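Local coordinates for protein purine phosphoribosyltransferase (Pyrococcus horikoshii, PDB 1VDM) that probably transfers a phosphoribosyl group from phosphoribosyl pyrophosphate to a purine base, as a member of the type I phosphoribosyltransferase family, at residues 28-33 with 51-56; 84-89 with 109-114; 92-97 with 120-125. All coordinates share one frame; numbering follows the deposited sequence.

Interaction 1. Residues 28-33 with 51-56; sequences DVIIGV and IPLKVI
I30 lays the outer part of its side chain across I51, the two side chains crossing at about a right angle with I30 CG1 3.4 Å from I51 CD1. I51 reaches it because its CG1 lies between the backbone N and the carbonyl carbon (chi1 59°), which turns the branch up against the neighbouring strand. The other branch of I30 is used as well: CG2 packs at 3.6 Å against CD1 of L53, its bridge partner. An alanine in place of I30 would probably leave I51 CD1 without its mate, weaken the contact with L53 CD1 and open a gap towards L44 of helix 38-47. This helix covers the face carrying I30, L53 and V55, and L38 of the second subunit also packs on L53 and V55. On the reverse face I31 CG2 meets I56 CG2 at 4.0 Å, close to V106 and E105 of helix 97-107, while K54 leads its amine away to the carbonyl of H78. Between the faces run four backbone bonds in parallel register, I30 N to P52 O, K54 N to I30 O, G32 N to K54 O and I56 N to G32 O, of 2.7 to 3.1 Å. With helix 38-47 connecting them, the parallel strands 29-33 and 53-61 make a beta-alpha-beta crossover in the central sheet of the type I phosphoribosyltransferase fold.

Interaction 2. Residues 84-89 with 109-114; sequences KRVVIV and LGAKEI
Two like charges, R85 and K112, lie side by side, with R85 NE only 3.6 Å from K112 NZ. E113 probably offsets their repulsion, since its OE1 sits at the edge of the R85 guanidinium, near its plane, and takes a weak, salt-bridging hydrogen bond from NE at 3.4 Å. K112 NZ forms a longer ion pair with the same oxygen at 3.9 Å. R85 reaches this cluster by bending at both chi2 (-79°) and chi3 (-77°), which brings its end round beside K112 and E113. R85 and E113 stand on the same face of the sheet, where Y25 touches both. On the other face V86 and I114 pack together, V86 CB 4.2 Å from I114 CG1, and V86 CG2 also meets A111 CB at 3.9 Å; V106 of helix 97-107 packs against A111 and I114. In the backbone, V86 N donates to E113 O at 2.8 Å, whereas the bond from K112 N to K84 O is weak. G110, with positive phi, closes the preceding helix in a Schellman motif, and the chain then enters strand 113-118 parallel to strand 85-90, at the edge of the parallel part of the central sheet of the type I phosphoribosyltransferase fold.

Interaction 3. Residues 92-97 with 120-125; sequences VSDTGK and AMKPWT
With CG anti to its backbone N (chi1 -159°), D94 brings its carboxylate up to K122 and W124, each of which takes one oxygen. The extended K122 chain delivers NZ to D94 OD1 at 2.9 Å, a salt bridge made from above the carboxylate plane (59° out of it). W124 has CG between its backbone N and carbonyl carbon (chi1 50°), and its indole NE1 donates to D94 OD2 at 2.9 Å, nearly along the C-O axis. K122 CB lies 3.7 Å above one face of the indole, offset toward the rim. T125 OG1 donates to S93 OG at 2.8 Å; the V127 carbonyl bonds to S93 OG and its N to T125 OG1. The short parallel strands 92-93 and 120-121 are joined by backbone bonds from S93 N to A120 O and from K122 N to S93 O, both 2.9 Å, and K122 to T125 form a type I turn. T95 OG1 accepts from K97 N in an ST turn, and G96, whose backbone angles would jam a side chain, stands at the N-cap of helix 97-107. Segment 92-97 is the later part of what is, by sequence, the family's phosphoribosyl-pyrophosphate motif, whose loop probably receives the 5'-phosphate. Held by one partner on each oxygen, the D94 carboxylate is probably restrained from turning, and its charge and hydrogen bonds tie that loop to the turn bearing K122 and W124.

How the interactions relate
Interactions 1 and 2 are laid side by side in one sheet: strands 29-33 and 85-90 are neighbours, joined by bonds such as V89 N to I31 O. Interaction 1 is the buried, mainly apolar interior of that sheet, whereas interaction 2 lies at its edge, partly buried, with charged side chains in place of aliphatic ones on one face. Interaction 3 has its centre about 20 Å from those of both others and belongs to a separate small sheet. It nevertheless continues interaction 2 along the chain, since both of its strands directly follow those of the larger sheet. Although buried, it relies on polar side-chain bonds, as suits a probable substrate-binding loop.

Interaction 1. Residues 28-33 with 51-56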
# COMPACT_ATOMS: atom_id res chain seq x y z
N ASP G 28 1.77 -17.99 -36.91
CA ASP G 28 2.78 -18.75 -36.18
C ASP G 28 3.89 -17.81 -35.73
O ASP G 28 4.62 -18.09 -34.78
CB ASP G 28 3.38 -19.84 -37.07
CG ASP G 28 2.34 -20.80 -37.60
OD1 ASP G 28 2.69 -21.68 -38.43
OD2 ASP G 28 1.16 -20.69 -37.19
N VAL G 29 4.00 -16.68 -36.41
CA VAL G 29 5.03 -15.70 -36.10
C VAL G 29 4.65 -14.30 -36.59
O VAL G 29 3.90 -14.16 -37.56
CB VAL G 29 6.38 -16.11 -36.74
CG1 VAL G 29 6.21 -16.21 -38.25
CG2 VAL G 29 7.46 -15.11 -36.38
N ILE G 30 5.15 -13.29 -35.90
CA ILE G 30 4.88 -11.91 -36.26
C ILE G 30 6.17 -11.20 -36.61
O ILE G 30 7.21 -11.39 -35.97
CB ILE G 30 4.22 -11.11 -35.12
CG1 ILE G 30 2.85 -11.68 -34.78
CG2 ILE G 30 4.07 -9.66 -35.53
CD1 ILE G 30 2.15 -10.95 -33.63
N ILE G 31 6.11 -10.38 -37.65
CA ILE G 31 7.25 -9.60 -38.10
C ILE G 31 6.85 -8.14 -38.04
O ILE G 31 6.02 -7.67 -38.84
CB ILE G 31 7.67 -10.00 -39.54
CG1 ILE G 31 8.01 -11.50 -39.57
CG2 ILE G 31 8.86 -9.17 -39.99
CD1 ILE G 31 8.19 -12.06 -40.94
N GLY G 32 7.42 -7.42 -37.08
CA GLY G 32 7.11 -6.02 -36.93
C GLY G 32 8.07 -5.14 -37.70
O GLY G 32 9.29 -5.30 -37.58
N VAL G 33 7.53 -4.23 -38.50
CA VAL G 33 8.31 -3.26 -39.25
C VAL G 33 8.61 -2.01 -38.42
O VAL G 33 7.72 -1.31 -37.96
CB VAL G 33 7.52 -2.89 -40.50
CG1 VAL G 33 8.35 -1.97 -41.40
CG2 VAL G 33 7.15 -4.14 -41.28
N ILE G 51 2.90 -15.23 -29.25
CA ILE G 51 3.55 -15.88 -30.38
C ILE G 51 4.83 -15.09 -30.66
O ILE G 51 4.85 -13.87 -30.55
CB ILE G 51 2.65 -15.86 -31.64
CG1 ILE G 51 2.31 -14.42 -32.02
CG2 ILE G 51 1.38 -16.69 -31.39
CD1 ILE G 51 1.46 -14.32 -33.25
N PRO G 52 5.90 -15.79 -31.04
CA PRO G 52 7.20 -15.17 -31.34
C PRO G 52 7.17 -13.89 -32.18
O PRO G 52 6.40 -13.78 -33.13
CB PRO G 52 7.98 -16.31 -32.01
CG PRO G 52 6.89 -17.13 -32.64
CD PRO G 52 5.87 -17.17 -31.54
N LEU G 53 8.00 -12.93 -31.81
CA LEU G 53 8.08 -11.66 -32.51
C LEU G 53 9.45 -11.42 -33.13
O LEU G 53 10.47 -11.46 -32.44
CB LEU G 53 7.76 -10.50 -31.56
CG LEU G 53 7.88 -9.10 -32.18
CD1 LEU G 53 6.79 -8.92 -33.22
CD2 LEU G 53 7.76 -8.05 -31.10
N LYS G 54 9.47 -11.19 -34.44
CA LYS G 54 10.71 -10.92 -35.14
C LYS G 54 10.70 -9.45 -35.57
O LYS G 54 9.66 -8.93 -35.98
CB LYS G 54 10.87 -11.85 -36.34
CG LYS G 54 11.27 -13.26 -35.94
CD LYS G 54 11.51 -14.16 -37.14
CE LYS G 54 12.02 -15.53 -36.70
NZ LYS G 54 13.30 -15.43 -35.95
N VAL G 55 11.84 -8.79 -35.46
CA VAL G 55 11.92 -7.39 -35.84
C VAL G 55 12.77 -7.13 -37.07
O VAL G 55 13.87 -7.67 -37.22
CB VAL G 55 12.46 -6.53 -34.68
CG1 VAL G 55 12.63 -5.09 -35.12
CG2 VAL G 55 11.51 -6.61 -33.50
N ILE G 56 12.25 -6.29 -37.97
CA ILE G 56 12.98 -5.93 -39.17
C ILE G 56 12.95 -4.41 -39.31
O ILE G 56 11.95 -3.77 -39.00
CB ILE G 56 12.36 -6.57 -40.44
CG1 ILE G 56 13.34 -6.44 -41.61
CG2 ILE G 56 11.03 -5.92 -40.77
CD1 ILE G 56 13.05 -7.36 -42.79

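Interaction 2. Residues 84-89 with 109-114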
# COMPACT_ATOMS: atom_id res chain seq x y z
N LYS G 84 5.40 -21.95 -41.90
CA LYS G 84 4.94 -21.04 -40.85
C LYS G 84 4.05 -19.93 -41.39
O LYS G 84 4.40 -19.24 -42.34
CB LYS G 84 6.13 -20.42 -40.13
CG LYS G 84 6.82 -21.34 -39.15
CD LYS G 84 7.97 -20.63 -38.46
CE LYS G 84 8.56 -21.48 -37.35
NZ LYS G 84 9.76 -20.83 -36.77
N ARG G 85 2.88 -19.78 -40.78
CA ARG G 85 1.94 -18.75 -41.19
C ARG G 85 2.55 -17.43 -40.73
O ARG G 85 2.78 -17.24 -39.53
CB ARG G 85 0.59 -18.95 -40.49
CG ARG G 85 0.20 -20.41 -40.34
CD ARG G 85 -0.34 -20.98 -41.62
NE ARG G 85 -1.71 -20.53 -41.85
CZ ARG G 85 -2.69 -20.72 -40.98
NH1 ARG G 85 -2.45 -21.34 -39.82
NH2 ARG G 85 -3.92 -20.29 -41.26
N VAL G 86 2.82 -16.52 -41.66
CA VAL G 86 3.41 -15.26 -41.27
C VAL G 86 2.45 -14.09 -41.38
O VAL G 86 1.58 -14.07 -42.25
CB VAL G 86 4.65 -14.95 -42.13
CG1 VAL G 86 5.28 -13.64 -41.67
CG2 VAL G 86 5.66 -16.08 -42.03
N VAL G 87 2.60 -13.14 -40.47
CA VAL G 87 1.78 -11.93 -40.48
C VAL G 87 2.73 -10.77 -40.21
O VAL G 87 3.41 -10.73 -39.17
CB VAL G 87 0.65 -11.98 -39.41
CG1 VAL G 87 1.22 -12.24 -38.03
CG2 VAL G 87 -0.13 -10.67 -39.42
N ILE G 88 2.82 -9.86 -41.18
CA ILE G 88 3.68 -8.69 -41.08
C ILE G 88 2.84 -7.55 -40.53
O ILE G 88 1.76 -7.26 -41.04
CB ILE G 88 4.27 -8.32 -42.45
CG1 ILE G 88 5.18 -9.45 -42.92
CG2 ILE G 88 5.04 -7.01 -42.37
CD1 ILE G 88 5.79 -9.24 -44.29
N VAL G 89 3.34 -6.92 -39.47
CA VAL G 89 2.64 -5.82 -38.82
C VAL G 89 3.38 -4.52 -39.00
O VAL G 89 4.58 -4.43 -38.72
CB VAL G 89 2.45 -6.09 -37.31
CG1 VAL G 89 1.60 -5.00 -36.69
CG2 VAL G 89 1.81 -7.46 -37.11
N LEU G 109 13.08 -16.53 -46.61
CA LEU G 109 13.16 -17.41 -45.45
C LEU G 109 12.18 -18.58 -45.57
O LEU G 109 12.04 -19.38 -44.65
CB LEU G 109 12.90 -16.62 -44.16
CG LEU G 109 13.96 -15.57 -43.80
CD1 LEU G 109 13.57 -14.85 -42.51
CD2 LEU G 109 15.31 -16.25 -43.65
N GLY G 110 11.52 -18.66 -46.72
CA GLY G 110 10.59 -19.75 -46.98
C GLY G 110 9.21 -19.66 -46.35
O GLY G 110 8.60 -20.69 -46.06
N ALA G 111 8.70 -18.45 -46.17
CA ALA G 111 7.38 -18.27 -45.57
C ALA G 111 6.29 -19.10 -46.25
O ALA G 111 6.10 -19.03 -47.47
CB ALA G 111 6.99 -16.80 -45.58
N LYS G 112 5.58 -19.89 -45.45
CA LYS G 112 4.49 -20.71 -45.94
C LYS G 112 3.44 -19.76 -46.52
O LYS G 112 3.39 -19.55 -47.74
CB LYS G 112 3.90 -21.53 -44.78
CG LYS G 112 2.67 -22.37 -45.09
CD LYS G 112 2.19 -23.10 -43.83
CE LYS G 112 0.85 -23.81 -44.03
NZ LYS G 112 -0.30 -22.87 -44.23
N GLU G 113 2.63 -19.18 -45.65
CA GLU G 113 1.59 -18.24 -46.06
C GLU G 113 1.96 -16.88 -45.48
O GLU G 113 2.61 -16.80 -44.44
CB GLU G 113 0.23 -18.68 -45.52
CG GLU G 113 -0.98 -18.13 -46.26
CD GLU G 113 -2.30 -18.58 -45.64
OE1 GLU G 113 -2.36 -19.72 -45.12
OE2 GLU G 113 -3.29 -17.81 -45.69
N ILE G 114 1.57 -15.80 -46.15
CA ILE G 114 1.88 -14.47 -45.66
C ILE G 114 0.68 -13.55 -45.71
O ILE G 114 0.02 -13.43 -46.74
CB ILE G 114 3.02 -13.82 -46.47
CG1 ILE G 114 4.29 -14.66 -46.33
CG2 ILE G 114 3.26 -12.41 -45.98
CD1 ILE G 114 5.42 -14.22 -47.24

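Interaction 3. Residues 92-97 with 120-125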
# COMPACT_ATOMS: atom_id res chain seq x y z
N VAL G 92 1.25 1.76 -41.00
CA VAL G 92 0.46 2.22 -42.14
C VAL G 92 1.14 1.94 -43.48
O VAL G 92 2.36 1.96 -43.62
CB VAL G 92 0.23 3.73 -41.98
CG1 VAL G 92 1.56 4.47 -42.04
CG2 VAL G 92 -0.67 4.23 -43.10
N SER G 93 0.30 1.63 -44.48
CA SER G 93 0.81 1.39 -45.82
C SER G 93 0.67 2.65 -46.69
O SER G 93 -0.38 2.93 -47.25
CB SER G 93 -0.02 0.26 -46.43
OG SER G 93 0.73 -0.37 -47.48
N ASP G 94 1.76 3.44 -46.75
CA ASP G 94 1.68 4.68 -47.52
C ASP G 94 1.93 4.44 -49.01
O ASP G 94 1.04 4.50 -49.83
CB ASP G 94 2.71 5.66 -46.97
CG ASP G 94 2.31 7.07 -47.39
OD1 ASP G 94 2.73 8.01 -46.73
OD2 ASP G 94 1.57 7.20 -48.37
N THR G 95 3.21 4.20 -49.36
CA THR G 95 3.51 3.88 -50.75
C THR G 95 3.66 2.38 -50.97
O THR G 95 3.54 1.87 -52.08
CB THR G 95 4.79 4.61 -51.16
OG1 THR G 95 5.88 4.15 -50.34
CG2 THR G 95 4.63 6.12 -50.96
N GLY G 96 3.91 1.66 -49.87
CA GLY G 96 4.08 0.22 -49.94
C GLY G 96 5.53 -0.11 -50.22
O GLY G 96 5.91 -1.26 -50.42
N LYS G 97 6.34 0.94 -50.21
CA LYS G 97 7.76 0.82 -50.46
C LYS G 97 8.40 -0.14 -49.46
O LYS G 97 8.98 -1.16 -49.86
CB LYS G 97 8.38 2.22 -50.36
CG LYS G 97 9.84 2.33 -50.75
CD LYS G 97 10.34 3.75 -50.51
CE LYS G 97 10.16 4.17 -49.05
NZ LYS G 97 10.57 5.58 -48.79
N ALA G 120 -3.47 1.53 -40.58
CA ALA G 120 -4.08 2.32 -41.65
C ALA G 120 -3.36 2.15 -42.98
O ALA G 120 -2.26 1.62 -43.05
CB ALA G 120 -4.09 3.79 -41.26
N MET G 121 -4.02 2.61 -44.04
CA MET G 121 -3.44 2.55 -45.38
C MET G 121 -3.87 3.77 -46.16
O MET G 121 -4.89 4.39 -45.87
CB MET G 121 -3.91 1.30 -46.13
CG MET G 121 -5.34 1.38 -46.66
SD MET G 121 -5.48 1.07 -48.45
CE MET G 121 -6.79 2.21 -48.87
N LYS G 122 -3.07 4.12 -47.16
CA LYS G 122 -3.37 5.25 -48.02
C LYS G 122 -3.74 4.70 -49.40
O LYS G 122 -3.08 3.79 -49.91
CB LYS G 122 -2.18 6.20 -48.05
CG LYS G 122 -2.03 6.94 -46.72
CD LYS G 122 -0.70 7.64 -46.58
CE LYS G 122 -0.71 8.56 -45.38
NZ LYS G 122 0.55 9.35 -45.28
N PRO G 123 -4.81 5.24 -50.01
CA PRO G 123 -5.36 4.87 -51.32
C PRO G 123 -4.41 4.44 -52.44
O PRO G 123 -4.69 3.50 -53.18
CB PRO G 123 -6.17 6.11 -51.71
CG PRO G 123 -6.67 6.59 -50.40
CD PRO G 123 -5.45 6.47 -49.51
N TRP G 124 -3.27 5.11 -52.55
CA TRP G 124 -2.33 4.81 -53.61
C TRP G 124 -1.31 3.71 -53.38
O TRP G 124 -0.66 3.27 -54.32
CB TRP G 124 -1.56 6.08 -53.96
CG TRP G 124 -1.00 6.77 -52.77
CD1 TRP G 124 0.11 6.41 -52.07
CD2 TRP G 124 -1.55 7.92 -52.12
NE1 TRP G 124 0.29 7.27 -51.01
CE2 TRP G 124 -0.71 8.21 -51.02
CE3 TRP G 124 -2.66 8.74 -52.35
CZ2 TRP G 124 -0.95 9.28 -50.15
CZ3 TRP G 124 -2.90 9.81 -51.49
CH2 TRP G 124 -2.05 10.07 -50.40
N THR G 125 -1.16 3.28 -52.13
CA THR G 125 -0.20 2.24 -51.79
C THR G 125 -0.12 1.10 -52.81
O THR G 125 -1.12 0.73 -53.43
CB THR G 125 -0.53 1.62 -50.42
OG1 THR G 125 0.48 0.67 -50.07
CG2 THR G 125 -1.87 0.91 -50.48